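Long-range contacts in Peptidase_M23 domain-containing protein (Enterococcus faecalis, PDB 6SMK), which forms the M23 catalytic domain of the prophage-encoded zinc metallopeptidase EnpA, which probably hydrolyses peptidoglycan as a D,L-endopeptidase: residues Trp73-His78 / His111-Lys116; Leu60-Gly65 / Gly100-Ser105. The protein carries 1 engineered substitution. All coordinates share one frame; numbering follows the deposited sequence.

Contact 1: residues Trp73-His78 / His111-Lys116; sequences WAMYGH and HYELRK. With ZN (zinc ion), chain F.
Tyr76 and Tyr112 meet across an antiparallel strand pair of the M23 peptidase beta-sheet, residues 73-77 against 111-116. The strand directions differ by 155°, and hydrogen-bonded and non-hydrogen-bonded pairs alternate from Trp73-Arg115 to Tyr76-Tyr112. Met75 N and Glu113 O pair regularly at 2.7 Å, and Glu113 N returns a bond to Met75 O. The close packing is on the buried face carrying the tyrosines, where the two side chains lie side by side and point the same way. The edge of Tyr112 is turned toward the face of Tyr76 in a T-shaped stack with planes at 85°, bringing Tyr112 CD1 to 3.8 Å from Tyr76 CE2. Tyr112 OH bonds Phe4 O and Tyr76 OH bonds Gln45 N.

The opposite face mixes Trp73 and Met75 with His111, Glu113 and Arg115. Met75 crosses Arg115 at about a right angle, with its CG over one face of the guanidinium. Arg115 NE holds Glu113 OE2 at 2.7 Å in a salt bridge, meeting it from above the carboxylate plane. Glu113 OE1, also bonded to Thr30, accepts His111 NE2 at 3.0 Å through its anti lone pair. This second-shell bond, together with the zinc bond of ND1 at 2.0 Å, probably helps set the imidazole's rotation; His29 and Asp33 are the other protein ligands.

The solvent side is at Arg115, partly exposed although its backbone keeps both bonds to Trp73. At the metal end, His78 ND1 bonds Ser102 O, while His78 NE2 hydrogen-bonds the zinc-bound water at 2.6 Å.

Contact 2: residues Leu60-Gly65 / Gly100-Ser105; sequences LGEHVG and GSSGWS
Gly61 and Gly103 bring their backbones together, CA to CA 3.8 Å, where the turn leading into strand 63-69 meets the loop between strands 95-99 and 109-116. Both glycines have positive phi, 60° at Gly61, and with no CB on either the main chains can approach directly. Beside them Ser102 and Glu62 supply the side-chain part of the contact: Ser102 CB packs 3.5 Å from Glu62 CG. Ser102 OG takes a weak hydrogen bond from Glu62 N at 3.3 Å and also hydrogen-bonds Met79 O; the position of this hydroxyl is less certain than the rest.

The next shell holds these groups in place. Glu62 bends at chi2 (-92°), and its carboxylate finds Ser55 through OE1. Within the turn, His63 ND1 donates to Gly61 O at 2.7 Å. The acceptor lies close to the imidazole plane, whereas the donor stands 44° above the carbonyl plane. Leu60 CB lies over one face of the same ring, toward its rim, and the ring also meets that of Trp52. Gly103 opens an inverse gamma turn centred on Trp104.

Outward again, strand 72-82 binds both pieces: Leu60 and Glu62 bond through their backbones to His78 and Met79, and Ser102 O accepts from His78 ND1. The contact thus joins two loops of the M23 domain beside the metal site, the Leu60 side chain being about 5 Å from the zinc ion. With one weak, uncertain bond directly between the segments, their association seems to depend less on mutual polar attraction than on glycine packing and this shared strand.

In the fold
Contact 1 is buried near the centre of the chain, whereas contact 2 lies at the surface, about 10 Å away centre to centre. Both reach the same sheet, in which strands 63-69 and 72-82 are neighbours, and their segments alternate along the chain. Contact 1 joins two strands by regular backbone bonding, with aromatic packing on one face and charged groups leading to the metal on the other. Contact 2 brings a turn against an irregular loop and buries much less surface, 165 against 574 Å². They touch directly: Leu60 CD2 lies 3.4 Å from His111 CD2, placing the turn of contact 2 beside a zinc ligand of contact 1.

Contact 1: residues Trp73-His78 / His111-Lys116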
loop_
_atom_site.group_PDB
_atom_site.type_symbol
_atom_site.label_atom_id
_atom_site.label_comp_id
_atom_site.label_asym_id
_atom_site.label_seq_id
_atom_site.Cartn_x
_atom_site.Cartn_y
_atom_site.Cartn_z
ATOM N N TRP A 73 3.912 5.477 8.057
ATOM C CA TRP A 73 3.626 4.065 7.852
ATOM C C TRP A 73 3.231 3.860 6.400
ATOM O O TRP A 73 2.389 4.598 5.875
ATOM C CB TRP A 73 2.501 3.586 8.771
ATOM C CG TRP A 73 2.935 3.397 10.187
ATOM C CD1 TRP A 73 3.152 2.212 10.828
ATOM C CD2 TRP A 73 3.201 4.426 11.147
ATOM N NE1 TRP A 73 3.541 2.440 12.128
ATOM C CE2 TRP A 73 3.582 3.792 12.344
ATOM C CE3 TRP A 73 3.158 5.825 11.110
ATOM C CZ2 TRP A 73 3.927 4.507 13.484
ATOM C CZ3 TRP A 73 3.503 6.531 12.246
ATOM C CH2 TRP A 73 3.874 5.872 13.416
ATOM N N ALA A 74 3.843 2.871 5.756
ATOM C CA ALA A 74 3.478 2.469 4.405
ATOM C C ALA A 74 2.529 1.278 4.481
ATOM O O ALA A 74 2.833 0.278 5.139
ATOM C CB ALA A 74 4.719 2.117 3.581
ATOM N N MET A 75 1.384 1.390 3.817
ATOM C CA MET A 75 0.367 0.347 3.807
ATOM C C MET A 75 0.298 -0.290 2.424
ATOM O O MET A 75 0.271 0.419 1.413
ATOM C CB MET A 75 -0.993 0.918 4.189
ATOM C CG MET A 75 -0.949 1.996 5.259
ATOM S SD MET A 75 -0.431 1.327 6.848
ATOM C CE MET A 75 -1.656 0.045 7.128
ATOM N N TYR A 76 0.271 -1.619 2.380
ATOM C CA TYR A 76 0.157 -2.369 1.136
ATOM C C TYR A 76 -1.104 -3.215 1.219
ATOM O O TYR A 76 -1.178 -4.129 2.048
ATOM C CB TYR A 76 1.374 -3.268 0.905
ATOM C CG TYR A 76 2.730 -2.601 0.950
ATOM C CD1 TYR A 76 3.283 -2.170 2.152
ATOM C CD2 TYR A 76 3.474 -2.437 -0.204
ATOM C CE1 TYR A 76 4.527 -1.575 2.186
ATOM C CE2 TYR A 76 4.707 -1.846 -0.177
ATOM C CZ TYR A 76 5.233 -1.422 1.013
ATOM O OH TYR A 76 6.474 -0.836 1.020
ATOM N N GLY A 77 -2.077 -2.939 0.345
ATOM C CA GLY A 77 -3.414 -3.471 0.484
ATOM C C GLY A 77 -3.897 -4.338 -0.669
ATOM O O GLY A 77 -3.220 -4.517 -1.685
ATOM N N HIS A 78 -5.115 -4.870 -0.479
ATOM C CA HIS A 78 -5.804 -5.718 -1.462
ATOM C C HIS A 78 -4.985 -6.967 -1.783
ATOM O O HIS A 78 -4.887 -7.381 -2.934
ATOM C CB HIS A 78 -6.108 -4.951 -2.758
ATOM C CG HIS A 78 -6.863 -3.672 -2.574
ATOM N ND1 HIS A 78 -8.044 -3.596 -1.870
ATOM C CD2 HIS A 78 -6.618 -2.419 -3.032
ATOM C CE1 HIS A 78 -8.493 -2.351 -1.895
ATOM N NE2 HIS A 78 -7.645 -1.614 -2.592
ATOM N N HIS A 111 -2.596 -1.564 -3.450
ATOM C CA HIS A 111 -2.885 -0.205 -3.046
ATOM C C HIS A 111 -1.798 0.200 -2.063
ATOM O O HIS A 111 -1.657 -0.412 -0.998
ATOM C CB HIS A 111 -4.285 -0.141 -2.434
ATOM C CG HIS A 111 -4.647 1.187 -1.855
ATOM N ND1 HIS A 111 -5.461 2.083 -2.510
ATOM C CD2 HIS A 111 -4.316 1.764 -0.679
ATOM C CE1 HIS A 111 -5.612 3.159 -1.763
ATOM N NE2 HIS A 111 -4.928 2.990 -0.646
ATOM N N TYR A 112 -1.001 1.186 -2.449
ATOM C CA TYR A 112 0.088 1.690 -1.623
ATOM C C TYR A 112 -0.367 2.996 -0.990
ATOM O O TYR A 112 -0.671 3.959 -1.703
ATOM C CB TYR A 112 1.339 1.885 -2.477
ATOM C CG TYR A 112 2.560 2.444 -1.783
ATOM C CD1 TYR A 112 3.542 1.597 -1.269
ATOM C CD2 TYR A 112 2.764 3.820 -1.696
ATOM C CE1 TYR A 112 4.680 2.104 -0.662
ATOM C CE2 TYR A 112 3.897 4.337 -1.094
ATOM C CZ TYR A 112 4.848 3.477 -0.578
ATOM O OH TYR A 112 5.971 3.994 0.021
ATOM N N GLU A 113 -0.446 3.016 0.339
ATOM C CA GLU A 113 -0.941 4.168 1.081
ATOM C C GLU A 113 0.105 4.623 2.084
ATOM O O GLU A 113 0.766 3.800 2.724
ATOM C CB GLU A 113 -2.256 3.845 1.804
ATOM C CG GLU A 113 -2.831 5.000 2.592
ATOM C CD GLU A 113 -4.290 4.801 2.942
ATOM O OE1 GLU A 113 -5.017 4.219 2.109
ATOM O OE2 GLU A 113 -4.713 5.228 4.041
ATOM N N LEU A 114 0.255 5.935 2.211
ATOM C CA LEU A 114 1.191 6.521 3.160
ATOM C C LEU A 114 0.404 7.186 4.286
ATOM O O LEU A 114 -0.394 8.098 4.035
ATOM C CB LEU A 114 2.103 7.522 2.454
ATOM C CG LEU A 114 3.565 7.467 2.872
ATOM C CD1 LEU A 114 3.993 6.022 3.003
ATOM C CD2 LEU A 114 4.410 8.184 1.845
ATOM N N ARG A 115 0.619 6.724 5.520
ATOM C CA ARG A 115 -0.098 7.229 6.691
ATOM C C ARG A 115 0.874 7.853 7.683
ATOM O O ARG A 115 1.931 7.278 7.975
ATOM C CB ARG A 115 -0.902 6.122 7.387
ATOM C CG ARG A 115 -2.287 5.895 6.809
ATOM C CD ARG A 115 -2.908 4.592 7.288
ATOM N NE ARG A 115 -3.992 4.171 6.408
ATOM C CZ ARG A 115 -4.669 3.029 6.516
ATOM N NH1 ARG A 115 -4.393 2.157 7.482
ATOM N NH2 ARG A 115 -5.638 2.760 5.648
ATOM N N LYS A 116 0.514 9.028 8.193
ATOM C CA LYS A 116 1.249 9.682 9.266
ATOM C C LYS A 116 0.457 9.570 10.561
ATOM O O LYS A 116 -0.771 9.443 10.553
ATOM C CB LYS A 116 1.532 11.159 8.953
ATOM C CG LYS A 116 0.295 11.973 8.537
ATOM C CD LYS A 116 0.414 13.491 8.823
ATOM C CE LYS A 116 1.603 14.145 8.105
ATOM N NZ LYS A 116 1.646 15.635 8.285
HETATM ZN ZN ZN F . -6.836 2.146 -3.949
HETATM O O HOH W 1 -8.206 0.317 -4.305
#

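Contact 2: residues Leu60-Gly65 / Gly100-Ser105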
loop_
_atom_site.group_PDB
_atom_site.type_symbol
_atom_site.label_atom_id
_atom_site.label_comp_id
_atom_site.label_asym_id
_atom_site.label_seq_id
_atom_site.Cartn_x
_atom_site.Cartn_y
_atom_site.Cartn_z
ATOM N N LEU A 60 -9.286 -1.868 2.353
ATOM C CA LEU A 60 -8.016 -2.438 1.910
ATOM C C LEU A 60 -7.939 -3.949 2.083
ATOM O O LEU A 60 -6.968 -4.552 1.607
ATOM C CB LEU A 60 -6.848 -1.798 2.656
ATOM C CG LEU A 60 -6.639 -0.307 2.435
ATOM C CD1 LEU A 60 -5.338 0.127 3.077
ATOM C CD2 LEU A 60 -6.668 -0.012 0.955
ATOM N N GLY A 61 -8.915 -4.566 2.753
ATOM C CA GLY A 61 -8.937 -6.018 2.835
ATOM C C GLY A 61 -7.683 -6.551 3.494
ATOM O O GLY A 61 -7.313 -6.133 4.597
ATOM N N GLU A 62 -7.007 -7.479 2.813
ATOM C CA GLU A 62 -5.768 -8.057 3.327
ATOM C C GLU A 62 -4.644 -7.059 3.120
ATOM O O GLU A 62 -4.268 -6.779 1.978
ATOM C CB GLU A 62 -5.452 -9.368 2.622
ATOM C CG GLU A 62 -6.637 -10.270 2.454
ATOM C CD GLU A 62 -6.786 -11.249 3.588
ATOM O OE1 GLU A 62 -5.758 -11.644 4.189
ATOM O OE2 GLU A 62 -7.946 -11.614 3.886
ATOM N N HIS A 63 -4.101 -6.518 4.213
ATOM C CA HIS A 63 -3.078 -5.493 4.068
ATOM C C HIS A 63 -2.131 -5.496 5.254
ATOM O O HIS A 63 -2.453 -5.998 6.335
ATOM C CB HIS A 63 -3.686 -4.098 3.887
ATOM C CG HIS A 63 -4.494 -3.614 5.049
ATOM N ND1 HIS A 63 -5.651 -4.235 5.463
ATOM C CD2 HIS A 63 -4.337 -2.535 5.853
ATOM C CE1 HIS A 63 -6.156 -3.576 6.490
ATOM N NE2 HIS A 63 -5.380 -2.537 6.745
ATOM N N VAL A 64 -0.941 -4.929 5.020
ATOM C CA VAL A 64 0.070 -4.747 6.051
ATOM C C VAL A 64 0.452 -3.278 6.138
ATOM O O VAL A 64 0.453 -2.551 5.140
ATOM C CB VAL A 64 1.333 -5.594 5.800
ATOM C CG1 VAL A 64 0.961 -7.033 5.569
ATOM C CG2 VAL A 64 2.086 -5.064 4.645
ATOM N N GLY A 65 0.775 -2.843 7.348
ATOM C CA GLY A 65 1.424 -1.565 7.578
ATOM C C GLY A 65 2.853 -1.789 8.040
ATOM O O GLY A 65 3.112 -2.653 8.883
ATOM N N GLY A 100 -3.761 -9.153 -4.759
ATOM C CA GLY A 100 -5.088 -9.723 -4.815
ATOM C C GLY A 100 -6.147 -8.726 -5.220
ATOM O O GLY A 100 -5.861 -7.697 -5.841
ATOM N N SER A 101 -7.386 -9.040 -4.888
ATOM C CA SER A 101 -8.468 -8.079 -5.029
ATOM C C SER A 101 -9.284 -8.029 -3.752
ATOM O O SER A 101 -10.480 -7.724 -3.786
ATOM C CB SER A 101 -9.343 -8.403 -6.238
ATOM O OG SER A 101 -9.439 -9.800 -6.428
ATOM N N SER A 102 -8.626 -8.302 -2.622
ATOM C CA SER A 102 -9.306 -8.400 -1.335
ATOM C C SER A 102 -9.873 -7.057 -0.928
ATOM O O SER A 102 -9.318 -5.997 -1.221
ATOM C CB SER A 102 -8.369 -8.898 -0.231
ATOM O OG SER A 102 -7.078 -8.325 -0.329
ATOM N N GLY A 103 -10.983 -7.111 -0.232
ATOM C CA GLY A 103 -11.593 -5.882 0.190
ATOM C C GLY A 103 -12.274 -5.205 -0.982
ATOM O O GLY A 103 -12.820 -5.847 -1.889
ATOM N N TRP A 104 -12.207 -3.883 -0.965
ATOM C CA TRP A 104 -13.025 -3.055 -1.840
ATOM C C TRP A 104 -12.191 -2.592 -3.035
ATOM O O TRP A 104 -11.887 -1.412 -3.207
ATOM C CB TRP A 104 -13.599 -1.893 -1.042
ATOM C CG TRP A 104 -14.700 -2.322 -0.121
ATOM C CD1 TRP A 104 -15.260 -3.559 -0.043
ATOM C CD2 TRP A 104 -15.394 -1.510 0.828
ATOM N NE1 TRP A 104 -16.264 -3.572 0.892
ATOM C CE2 TRP A 104 -16.365 -2.324 1.444
ATOM C CE3 TRP A 104 -15.295 -0.175 1.214
ATOM C CZ2 TRP A 104 -17.232 -1.845 2.426
ATOM C CZ3 TRP A 104 -16.159 0.301 2.196
ATOM C CH2 TRP A 104 -17.110 -0.533 2.789
ATOM N N SER A 105 -11.800 -3.574 -3.851
ATOM C CA SER A 105 -11.037 -3.349 -5.073
ATOM C C SER A 105 -11.729 -4.062 -6.214
ATOM O O SER A 105 -12.093 -5.234 -6.082
ATOM C CB SER A 105 -9.593 -3.849 -4.968
ATOM O OG SER A 105 -8.779 -3.340 -6.022
#